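Local coordinates for L-rhamnose mutarotase (Formosa agariphila, PDB 6HHN), which catalyses the interconversion of the alpha and beta anomers of L-rhamnose, a step in the use of the green-algal polysaccharide ulvan, at residues 27-30 with 31-35; 79-82 with 83-86; 85-88 with 89-92; 96-99 with 100-104. All blocks are in the same frame, centred on the assembly; numbering follows the deposited sequence.

Contact 1 (27-30 with 31-35); sequences QAYK and ERHDQ
Tyr29 and His33 stack one helical turn apart on helix 26-34, in the active site of this dimeric alpha-beta barrel. By similarity, Tyr29 binds the substrate and His33 is the proton donor. Their rings form an offset stack, with centroids 4.0 Å apart and planes at 30°. The imidazole sits over one face of the phenol, shifted toward its rim. His33 NE2 lies 3.2 Å from Tyr29 CE1. Different first torsions bring the rings together. Tyr29 CG is anti to the backbone N (chi1 -175°), whereas His33 CG is anti to the carbonyl carbon. An alanine in place of Tyr29 is likely to leave this face of His33 without its stacking partner and the imidazole more able to turn. Trp87 meets the His33 ring edge-to-face, as does Phe112 of the second subunit, which places the pair at the dimer interface.

Away from the rings, Arg32 N donates to Ala28 O at 2.9 Å. The guanidinium of Arg32 reaches Asp93 in a salt bridge and Phe90 in a cation-pi contact. On another side of the helix, Gln27 NE2 makes a weak bond to Glu31 OE2. Lys30 bends at chi2 and chi4 to reach Asp34. The resulting salt bridge is long, with Lys30 NZ 3.3 Å from Asp34 OD2.

Contact 2 (79-82 with 83-86); sequences ANNE and IVKK
Asn81 caps the N-terminus of helix 82-91, and its OD1 reaches forward to the first turn, to Ile83 N and Val84 N. Its CG is anti to the backbone N (chi1 175°), which carries the carboxamide round toward these N-H groups. OD1 accepts from Val84 N at 3.1 Å. This donor lies in the carbonyl plane on a lone pair, with an N-H...O angle of 158°. Ile83 N is nearer to Asn81 OD1, at 2.8 Å, but its bond is bent and weak. The backbone of Asn81 also takes part: its O accepts from Lys85 N at 3.0 Å. Replacing Asn81 by an alanine would probably leave Val84 N without this side-chain acceptor and weaken the start of the helix. Leu43 of helix 38-46 touches the Asn81 side chain, and Leu40 of the same helix touches Val84.

Glu82 is the first residue of the helix. Its O accepts from Lys86 N at 3.0 Å. The two side chains run side by side in the same direction, and Glu82 CG lies 3.8 Å from Lys86 CE. Their charges do not meet: Glu82 OE1 and Lys86 NZ are 4.7 Å apart.

Lys85 folds back over the incoming chain. A bend at chi3 lays its aliphatic part over the backbone carbonyls, with Lys85 CE 3.6 Å from Asn80 O. The chemistry is that of an N-cap: a neutral amide oxygen meets N-H groups that have no preceding helical turn to bond to. Glu82, at the same end, would probably add a favourable charge to the helix dipole.

Contact 3 (85-88 with 89-92); sequences KKWW and DFMA
Met91 N is shared by two carbonyl oxygens near the end of helix 82-91. Met91 N donates to Trp87 O at 3.0 Å. Met91 N also donates, weakly, to Trp88 O at 3.2 Å. The first bond continues the alpha-helical pattern; the second belongs to a tighter turn. One residue earlier, Phe90 N donates to Lys86 O at 2.9 Å.

The side chains gather round the Trp87 indole. Met91 runs alongside it and points the same way. Its CG lies over one face, 3.8 Å from the centroid of the five-membered ring and 23° off the normal, a CH-pi contact. A bend at chi2 brings SD beside the benzo ring, nearest to Trp87 CZ2. There Met91 SD makes an oblique Met-aromatic contact, 4.4 Å from the centroid of the six-membered ring. Phe90 approaches at the far end of the indole, where its CD2 lies 3.7 Å from Trp87 CZ3. The two ring planes are 47° apart, so the pair is neither stacked nor edge-to-face.

Trp88, the next residue, leaves from another side of the helix. Its chi1 of -70° differs from that of Trp87, whose CG is anti to the backbone N. The second indole packs on Ser102 and Pro103. Asp89 OD1 bonds to Asn101 in the same loop.

Trp37 meets the Trp87 indole edge-to-face. Both Trp87 and Trp88 bind the substrate by similarity. The arrangement is consistent with an aromatic sugar-binding site, with Met91 lying over one face of the Trp87 indole.

Contact 4 (96-99 with 100-104); sequences QVNP and DNSPV
Asn98 CG is anti to the carbonyl carbon (chi1 -65°), and Ser102 OG lies between its own backbone N and carbonyl carbon (chi1 63°). These torsions bring amide and hydroxyl together across the tip of a short antiparallel hairpin. The tip is a type I beta turn from Asn98 to Asn101 with a G1-type beta bulge, and Asn101, in the left-handed region, is the bulge residue. Asn101 N donates to Asn98 O. Asn98 ND2 donates to Ser102 OG at 3.0 Å, nearly straight at 168° and close to the amide plane. The hydroxyl in turn donates to Asp100 OD1 at 2.6 Å, on the syn lone pair. Ser102 N reaches the same oxygen from above the carboxylate plane and completes an Asx turn. Two donors from one residue thus fix the Asp100 carboxylate.

The backbones pair at the base of the turn and onward from it. Asn98 N donates to Ser102 O at 2.9 Å, and Val104 N donates to Gln96 O at 3.0 Å. They flank a single bridge between Val97 and Pro103. Pro103 also packs on Met19 of strand 13-20. Within the loop, Val97 CG1 lies 3.4 Å from Asn101 O. One water donates to both Asn98 O and Asn101 OD1. A second donates to Pro103 O at 2.8 Å.

Contacts 2 and 3 follow one another on helix 82-91, share Lys85 and Lys86, and have centres 8 Å apart. Contact 2 starts the helix, and contact 3 carries its two tryptophans. Contact 1 packs directly on contact 3 beside the proposed active site: Tyr29 CD1 is 3.7 Å from Met91 CE, and Arg32 CD is 3.5 Å from Met91 SD. Contact 4 lies on another side of contact 3, with Trp88 NE1 3.6 Å from Pro103 CD and a probable hydrogen bond from Asn101 ND2 to Asp89 OD1 (2.9 Å). Contacts 1 and 4 do not touch; their nearest atoms are about 8 Å apart. Contact 3 thus lies between His33, the proton donor by similarity, and the loop that packs on Trp88.

Contact 1 (27-30 with 31-35)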
loop_
_atom_site.group_PDB
_atom_site.type_symbol
_atom_site.label_atom_id
_atom_site.label_comp_id
_atom_site.label_asym_id
_atom_site.label_seq_id
_atom_site.Cartn_x
_atom_site.Cartn_y
_atom_site.Cartn_z
ATOM N N GLN A 27 -3.636 -6.109 -17.792
ATOM C CA GLN A 27 -4.456 -5.304 -18.691
ATOM C C GLN A 27 -5.937 -5.526 -18.412
ATOM O O GLN A 27 -6.723 -4.565 -18.318
ATOM C CB GLN A 27 -4.136 -5.637 -20.147
ATOM C CG GLN A 27 -4.541 -4.539 -21.118
ATOM C CD GLN A 27 -3.838 -3.218 -20.824
ATOM O OE1 GLN A 27 -2.654 -3.193 -20.467
ATOM N NE2 GLN A 27 -4.569 -2.115 -20.955
ATOM N N ALA A 28 -6.341 -6.793 -18.283
ATOM C CA ALA A 28 -7.740 -7.101 -18.018
ATOM C C ALA A 28 -8.178 -6.515 -16.682
ATOM O O ALA A 28 -9.277 -5.949 -16.566
ATOM C CB ALA A 28 -7.937 -8.615 -18.020
ATOM N N TYR A 29 -7.323 -6.634 -15.664
ATOM C CA TYR A 29 -7.641 -6.096 -14.347
ATOM C C TYR A 29 -7.868 -4.597 -14.426
ATOM O O TYR A 29 -8.861 -4.067 -13.900
ATOM C CB TYR A 29 -6.496 -6.442 -13.382
ATOM C CG TYR A 29 -6.788 -6.043 -11.958
ATOM C CD1 TYR A 29 -7.476 -6.886 -11.113
ATOM C CD2 TYR A 29 -6.389 -4.811 -11.465
ATOM C CE1 TYR A 29 -7.779 -6.514 -9.831
ATOM C CE2 TYR A 29 -6.681 -4.441 -10.186
ATOM C CZ TYR A 29 -7.358 -5.299 -9.364
ATOM O OH TYR A 29 -7.642 -4.931 -8.066
ATOM N N LYS A 30 -6.955 -3.892 -15.095
ATOM C CA LYS A 30 -7.055 -2.443 -15.175
ATOM C C LYS A 30 -8.288 -2.018 -15.961
ATOM O O LYS A 30 -9.011 -1.097 -15.551
ATOM C CB LYS A 30 -5.787 -1.868 -15.801
ATOM C CG LYS A 30 -5.812 -0.356 -15.913
ATOM C CD LYS A 30 -4.412 0.241 -15.803
ATOM C CE LYS A 30 -4.424 1.752 -16.010
ATOM N NZ LYS A 30 -5.763 2.283 -16.422
ATOM N N GLU A 31 -8.555 -2.672 -17.093
ATOM C CA GLU A 31 -9.713 -2.297 -17.899
ATOM C C GLU A 31 -11.017 -2.530 -17.140
ATOM O O GLU A 31 -11.929 -1.691 -17.182
ATOM C CB GLU A 31 -9.709 -3.083 -19.209
ATOM C CG GLU A 31 -8.510 -2.761 -20.080
ATOM C CD GLU A 31 -8.383 -3.682 -21.275
ATOM O OE1 GLU A 31 -9.212 -4.609 -21.404
ATOM O OE2 GLU A 31 -7.449 -3.474 -22.083
ATOM N N ARG A 32 -11.130 -3.665 -16.438
ATOM C CA ARG A 32 -12.353 -3.927 -15.682
ATOM C C ARG A 32 -12.527 -2.912 -14.558
ATOM O O ARG A 32 -13.661 -2.508 -14.251
ATOM C CB ARG A 32 -12.348 -5.360 -15.153
ATOM C CG ARG A 32 -12.452 -6.422 -16.234
ATOM C CD ARG A 32 -12.531 -7.848 -15.680
ATOM N NE ARG A 32 -12.167 -8.852 -16.695
ATOM C CZ ARG A 32 -12.139 -10.171 -16.488
ATOM N NH1 ARG A 32 -12.474 -10.672 -15.307
ATOM N NH2 ARG A 32 -11.768 -10.994 -17.466
ATOM N N HIS A 33 -11.423 -2.480 -13.934
ATOM C CA HIS A 33 -11.539 -1.497 -12.863
ATOM C C HIS A 33 -11.818 -0.100 -13.390
ATOM O O HIS A 33 -12.487 0.688 -12.708
ATOM C CB HIS A 33 -10.303 -1.553 -11.951
ATOM C CG HIS A 33 -10.332 -2.738 -11.051
ATOM N ND1 HIS A 33 -10.738 -2.672 -9.732
ATOM C CD2 HIS A 33 -10.123 -4.048 -11.321
ATOM C CE1 HIS A 33 -10.748 -3.890 -9.219
ATOM N NE2 HIS A 33 -10.380 -4.742 -10.161
ATOM N N ASP A 34 -11.343 0.220 -14.596
ATOM C CA ASP A 34 -11.729 1.471 -15.235
ATOM C C ASP A 34 -13.237 1.514 -15.467
ATOM O O ASP A 34 -13.824 2.601 -15.553
ATOM C CB ASP A 34 -11.014 1.628 -16.584
ATOM C CG ASP A 34 -9.525 1.953 -16.449
ATOM O OD1 ASP A 34 -9.048 2.277 -15.337
ATOM O OD2 ASP A 34 -8.831 1.887 -17.484
ATOM N N GLN A 35 -13.869 0.342 -15.583
ATOM C CA GLN A 35 -15.308 0.211 -15.798
ATOM C C GLN A 35 -16.024 -0.341 -14.567
ATOM O O GLN A 35 -17.079 -0.986 -14.685
ATOM C CB GLN A 35 -15.586 -0.689 -17.003
ATOM C CG GLN A 35 -14.912 -0.251 -18.287
ATOM C CD GLN A 35 -15.288 1.159 -18.689
ATOM O OE1 GLN A 35 -16.459 1.547 -18.616
ATOM N NE2 GLN A 35 -14.297 1.938 -19.110
#

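Contact 2 (79-82 with 83-86)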
loop_
_atom_site.group_PDB
_atom_site.type_symbol
_atom_site.label_atom_id
_atom_site.label_comp_id
_atom_site.label_asym_id
_atom_site.label_seq_id
_atom_site.Cartn_x
_atom_site.Cartn_y
_atom_site.Cartn_z
ATOM N N ALA A 79 -19.384 -8.383 2.457
ATOM C CA ALA A 79 -19.154 -9.740 1.985
ATOM C C ALA A 79 -20.452 -10.483 1.708
ATOM O O ALA A 79 -20.453 -11.444 0.937
ATOM C CB ALA A 79 -18.315 -10.521 2.994
ATOM N N ASN A 80 -21.560 -10.050 2.303
ATOM C CA ASN A 80 -22.848 -10.695 2.094
ATOM C C ASN A 80 -23.728 -9.939 1.108
ATOM O O ASN A 80 -24.898 -10.287 0.941
ATOM C CB ASN A 80 -23.573 -10.857 3.428
ATOM C CG ASN A 80 -22.988 -11.970 4.269
ATOM O OD1 ASN A 80 -22.643 -13.034 3.755
ATOM N ND2 ASN A 80 -22.864 -11.728 5.567
ATOM N N ASN A 81 -23.194 -8.931 0.445
ATOM C CA ASN A 81 -23.973 -8.121 -0.474
ATOM C C ASN A 81 -23.981 -8.752 -1.859
ATOM O O ASN A 81 -22.937 -9.179 -2.361
ATOM C CB ASN A 81 -23.382 -6.716 -0.529
ATOM C CG ASN A 81 -24.068 -5.852 -1.545
ATOM O OD1 ASN A 81 -23.738 -5.904 -2.728
ATOM N ND2 ASN A 81 -25.033 -5.040 -1.093
ATOM N N GLU A 82 -25.161 -8.777 -2.490
ATOM C CA GLU A 82 -25.328 -9.471 -3.766
ATOM C C GLU A 82 -24.473 -8.854 -4.870
ATOM O O GLU A 82 -23.960 -9.571 -5.747
ATOM C CB GLU A 82 -26.813 -9.458 -4.151
ATOM C CG GLU A 82 -27.138 -10.028 -5.521
ATOM C CD GLU A 82 -28.629 -9.977 -5.855
ATOM O OE1 GLU A 82 -29.113 -10.894 -6.555
ATOM O OE2 GLU A 82 -29.317 -9.022 -5.417
ATOM N N ILE A 83 -24.323 -7.533 -4.871
ATOM C CA ILE A 83 -23.544 -6.890 -5.921
ATOM C C ILE A 83 -22.059 -7.180 -5.748
ATOM O O ILE A 83 -21.336 -7.391 -6.734
ATOM C CB ILE A 83 -23.829 -5.384 -5.960
ATOM C CG1 ILE A 83 -25.323 -5.128 -6.287
ATOM C CG2 ILE A 83 -22.984 -4.703 -6.990
ATOM C CD1 ILE A 83 -25.835 -3.706 -6.091
ATOM N N VAL A 84 -21.569 -7.166 -4.504
ATOM C CA VAL A 84 -20.174 -7.530 -4.247
ATOM C C VAL A 84 -19.913 -8.946 -4.729
ATOM O O VAL A 84 -18.894 -9.225 -5.373
ATOM C CB VAL A 84 -19.852 -7.352 -2.752
ATOM C CG1 VAL A 84 -18.494 -7.957 -2.428
ATOM C CG2 VAL A 84 -19.919 -5.876 -2.372
ATOM N N LYS A 85 -20.823 -9.871 -4.424
ATOM C CA LYS A 85 -20.622 -11.251 -4.841
ATOM C C LYS A 85 -20.628 -11.372 -6.358
ATOM O O LYS A 85 -19.857 -12.158 -6.927
ATOM C CB LYS A 85 -21.680 -12.151 -4.214
ATOM C CG LYS A 85 -21.524 -12.299 -2.703
ATOM C CD LYS A 85 -22.522 -13.306 -2.133
ATOM C CE LYS A 85 -23.721 -12.635 -1.521
ATOM N NZ LYS A 85 -24.693 -13.640 -1.014
ATOM N N LYS A 86 -21.486 -10.592 -7.036
ATOM C CA LYS A 86 -21.465 -10.577 -8.494
ATOM C C LYS A 86 -20.146 -10.042 -9.031
ATOM O O LYS A 86 -19.639 -10.532 -10.046
ATOM C CB LYS A 86 -22.643 -9.759 -9.036
ATOM C CG LYS A 86 -23.963 -10.479 -8.976
ATOM C CD LYS A 86 -25.090 -9.510 -9.250
ATOM C CE LYS A 86 -26.440 -10.205 -9.266
ATOM N NZ LYS A 86 -26.568 -11.086 -10.452
#

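Contact 3 (85-88 with 89-92)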
loop_
_atom_site.group_PDB
_atom_site.type_symbol
_atom_site.label_atom_id
_atom_site.label_comp_id
_atom_site.label_asym_id
_atom_site.label_seq_id
_atom_site.Cartn_x
_atom_site.Cartn_y
_atom_site.Cartn_z
ATOM N N LYS A 85 -20.823 -9.871 -4.424
ATOM C CA LYS A 85 -20.622 -11.251 -4.841
ATOM C C LYS A 85 -20.628 -11.372 -6.358
ATOM O O LYS A 85 -19.857 -12.158 -6.927
ATOM C CB LYS A 85 -21.680 -12.151 -4.214
ATOM C CG LYS A 85 -21.524 -12.299 -2.703
ATOM C CD LYS A 85 -22.522 -13.306 -2.133
ATOM C CE LYS A 85 -23.721 -12.635 -1.521
ATOM N NZ LYS A 85 -24.693 -13.640 -1.014
ATOM N N LYS A 86 -21.486 -10.592 -7.036
ATOM C CA LYS A 86 -21.465 -10.577 -8.494
ATOM C C LYS A 86 -20.146 -10.042 -9.031
ATOM O O LYS A 86 -19.639 -10.532 -10.046
ATOM C CB LYS A 86 -22.643 -9.759 -9.036
ATOM C CG LYS A 86 -23.963 -10.479 -8.976
ATOM C CD LYS A 86 -25.090 -9.510 -9.250
ATOM C CE LYS A 86 -26.440 -10.205 -9.266
ATOM N NZ LYS A 86 -26.568 -11.086 -10.452
ATOM N N TRP A 87 -19.573 -9.026 -8.366
ATOM C CA TRP A 87 -18.269 -8.510 -8.780
ATOM C C TRP A 87 -17.184 -9.579 -8.610
ATOM O O TRP A 87 -16.367 -9.790 -9.509
ATOM C CB TRP A 87 -17.921 -7.231 -7.987
ATOM C CG TRP A 87 -16.597 -6.647 -8.408
ATOM C CD1 TRP A 87 -15.425 -6.700 -7.716
ATOM C CD2 TRP A 87 -16.322 -5.939 -9.614
ATOM N NE1 TRP A 87 -14.423 -6.058 -8.419
ATOM C CE2 TRP A 87 -14.951 -5.579 -9.588
ATOM C CE3 TRP A 87 -17.100 -5.554 -10.715
ATOM C CZ2 TRP A 87 -14.342 -4.879 -10.628
ATOM C CZ3 TRP A 87 -16.497 -4.837 -11.734
ATOM C CH2 TRP A 87 -15.123 -4.527 -11.690
ATOM N N TRP A 88 -17.189 -10.272 -7.486
ATOM C CA TRP A 88 -16.245 -11.371 -7.302
ATOM C C TRP A 88 -16.387 -12.399 -8.419
ATOM O O TRP A 88 -15.383 -12.864 -8.990
ATOM C CB TRP A 88 -16.497 -12.018 -5.953
ATOM C CG TRP A 88 -16.124 -11.186 -4.778
ATOM C CD1 TRP A 88 -15.363 -10.051 -4.769
ATOM C CD2 TRP A 88 -16.513 -11.423 -3.427
ATOM N NE1 TRP A 88 -15.233 -9.583 -3.479
ATOM C CE2 TRP A 88 -15.937 -10.411 -2.641
ATOM C CE3 TRP A 88 -17.277 -12.409 -2.804
ATOM C CZ2 TRP A 88 -16.113 -10.353 -1.265
ATOM C CZ3 TRP A 88 -17.462 -12.343 -1.440
ATOM C CH2 TRP A 88 -16.882 -11.326 -0.686
ATOM N N ASP A 89 -17.621 -12.799 -8.734
ATOM C CA ASP A 89 -17.806 -13.775 -9.806
ATOM C C ASP A 89 -17.240 -13.250 -11.126
ATOM O O ASP A 89 -16.630 -13.992 -11.903
ATOM C CB ASP A 89 -19.297 -14.061 -9.997
ATOM C CG ASP A 89 -19.949 -14.818 -8.830
ATOM O OD1 ASP A 89 -19.255 -15.391 -7.974
ATOM O OD2 ASP A 89 -21.208 -14.837 -8.783
ATOM N N PHE A 90 -17.490 -11.971 -11.433
ATOM C CA PHE A 90 -17.025 -11.366 -12.681
ATOM C C PHE A 90 -15.508 -11.356 -12.784
ATOM O O PHE A 90 -14.964 -11.506 -13.887
ATOM C CB PHE A 90 -17.613 -9.956 -12.726
ATOM C CG PHE A 90 -17.201 -9.117 -13.887
ATOM C CD1 PHE A 90 -17.581 -9.419 -15.169
ATOM C CD2 PHE A 90 -16.492 -7.939 -13.670
ATOM C CE1 PHE A 90 -17.227 -8.613 -16.236
ATOM C CE2 PHE A 90 -16.148 -7.119 -14.720
ATOM C CZ PHE A 90 -16.515 -7.451 -16.011
ATOM N N MET A 91 -14.809 -11.205 -11.659
ATOM C CA MET A 91 -13.366 -11.068 -11.629
ATOM C C MET A 91 -12.630 -12.393 -11.432
ATOM O O MET A 91 -11.392 -12.400 -11.453
ATOM C CB MET A 91 -12.977 -10.115 -10.490
ATOM C CG MET A 91 -13.403 -8.668 -10.714
ATOM S SD MET A 91 -12.654 -7.930 -12.156
ATOM C CE MET A 91 -10.933 -8.117 -11.725
ATOM N N ALA A 92 -13.335 -13.500 -11.228
ATOM C CA ALA A 92 -12.713 -14.689 -10.655
ATOM C C ALA A 92 -11.747 -15.386 -11.605
ATOM O O ALA A 92 -10.911 -16.156 -11.138
ATOM C CB ALA A 92 -13.800 -15.672 -10.223
#

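Contact 4 (96-99 with 100-104)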
loop_
_atom_site.group_PDB
_atom_site.type_symbol
_atom_site.label_atom_id
_atom_site.label_comp_id
_atom_site.label_asym_id
_atom_site.label_seq_id
_atom_site.Cartn_x
_atom_site.Cartn_y
_atom_site.Cartn_z
ATOM N N GLN A 96 -6.532 -14.575 -8.036
ATOM C CA GLN A 96 -6.438 -15.708 -7.134
ATOM C C GLN A 96 -7.583 -15.624 -6.136
ATOM O O GLN A 96 -7.680 -14.661 -5.368
ATOM C CB GLN A 96 -5.093 -15.715 -6.428
ATOM C CG GLN A 96 -4.815 -16.988 -5.716
ATOM C CD GLN A 96 -3.426 -17.012 -5.098
ATOM O OE1 GLN A 96 -2.429 -17.241 -5.772
ATOM N NE2 GLN A 96 -3.364 -16.726 -3.824
ATOM N N VAL A 97 -8.485 -16.597 -6.181
ATOM C CA VAL A 97 -9.720 -16.517 -5.433
ATOM C C VAL A 97 -9.983 -17.783 -4.642
ATOM O O VAL A 97 -9.455 -18.853 -4.933
ATOM C CB VAL A 97 -10.943 -16.227 -6.327
ATOM C CG1 VAL A 97 -10.780 -14.939 -7.083
ATOM C CG2 VAL A 97 -11.197 -17.382 -7.293
ATOM N N ASN A 98 -10.842 -17.628 -3.646
ATOM C CA ASN A 98 -11.402 -18.708 -2.865
ATOM C C ASN A 98 -12.522 -19.406 -3.621
ATOM O O ASN A 98 -12.966 -18.942 -4.671
ATOM C CB ASN A 98 -11.964 -18.117 -1.578
ATOM C CG ASN A 98 -10.897 -17.546 -0.708
ATOM O OD1 ASN A 98 -9.940 -18.238 -0.375
ATOM N ND2 ASN A 98 -11.013 -16.264 -0.370
ATOM N N PRO A 99 -12.969 -20.557 -3.108
ATOM C CA PRO A 99 -14.108 -21.247 -3.732
ATOM C C PRO A 99 -15.344 -20.390 -3.953
ATOM O O PRO A 99 -16.059 -20.616 -4.942
ATOM C CB PRO A 99 -14.357 -22.419 -2.767
ATOM C CG PRO A 99 -12.954 -22.743 -2.242
ATOM C CD PRO A 99 -12.344 -21.354 -2.034
ATOM N N ASP A 100 -15.615 -19.415 -3.087
ATOM C CA ASP A 100 -16.765 -18.527 -3.251
ATOM C C ASP A 100 -16.477 -17.342 -4.158
ATOM O O ASP A 100 -17.344 -16.467 -4.317
ATOM C CB ASP A 100 -17.312 -18.059 -1.892
ATOM C CG ASP A 100 -16.375 -17.126 -1.142
ATOM O OD1 ASP A 100 -15.295 -16.766 -1.659
ATOM O OD2 ASP A 100 -16.755 -16.739 -0.011
ATOM N N ASN A 101 -15.315 -17.328 -4.792
ATOM C CA ASN A 101 -14.834 -16.322 -5.741
ATOM C C ASN A 101 -14.342 -15.045 -5.075
ATOM O O ASN A 101 -13.854 -14.173 -5.786
ATOM C CB ASN A 101 -15.842 -16.032 -6.866
ATOM C CG ASN A 101 -15.990 -17.202 -7.817
ATOM O OD1 ASN A 101 -15.072 -18.031 -7.979
ATOM N ND2 ASN A 101 -17.132 -17.283 -8.460
ATOM N N SER A 102 -14.391 -14.930 -3.753
ATOM C CA SER A 102 -13.780 -13.767 -3.113
ATOM C C SER A 102 -12.264 -13.844 -3.279
ATOM O O SER A 102 -11.678 -14.933 -3.213
ATOM C CB SER A 102 -14.142 -13.710 -1.632
ATOM O OG SER A 102 -13.642 -14.832 -0.919
ATOM N N PRO A 103 -11.600 -12.721 -3.517
ATOM C CA PRO A 103 -10.145 -12.759 -3.682
ATOM C C PRO A 103 -9.456 -13.158 -2.397
ATOM O O PRO A 103 -9.866 -12.783 -1.296
ATOM C CB PRO A 103 -9.781 -11.318 -4.064
ATOM C CG PRO A 103 -10.932 -10.496 -3.723
ATOM C CD PRO A 103 -12.161 -11.370 -3.753
ATOM N N VAL A 104 -8.414 -13.984 -2.539
ATOM C CA VAL A 104 -7.481 -14.184 -1.441
ATOM C C VAL A 104 -6.937 -12.829 -1.027
ATOM O O VAL A 104 -6.594 -11.993 -1.870
ATOM C CB VAL A 104 -6.363 -15.140 -1.890
ATOM C CG1 VAL A 104 -5.298 -15.240 -0.825
ATOM C CG2 VAL A 104 -6.951 -16.522 -2.205
HETATM O O HOH W 1 -6.232 -12.244 -4.583
HETATM O O HOH W 2 -13.289 -20.330 -7.389
HETATM O O HOH W 3 -10.448 -13.686 1.343
#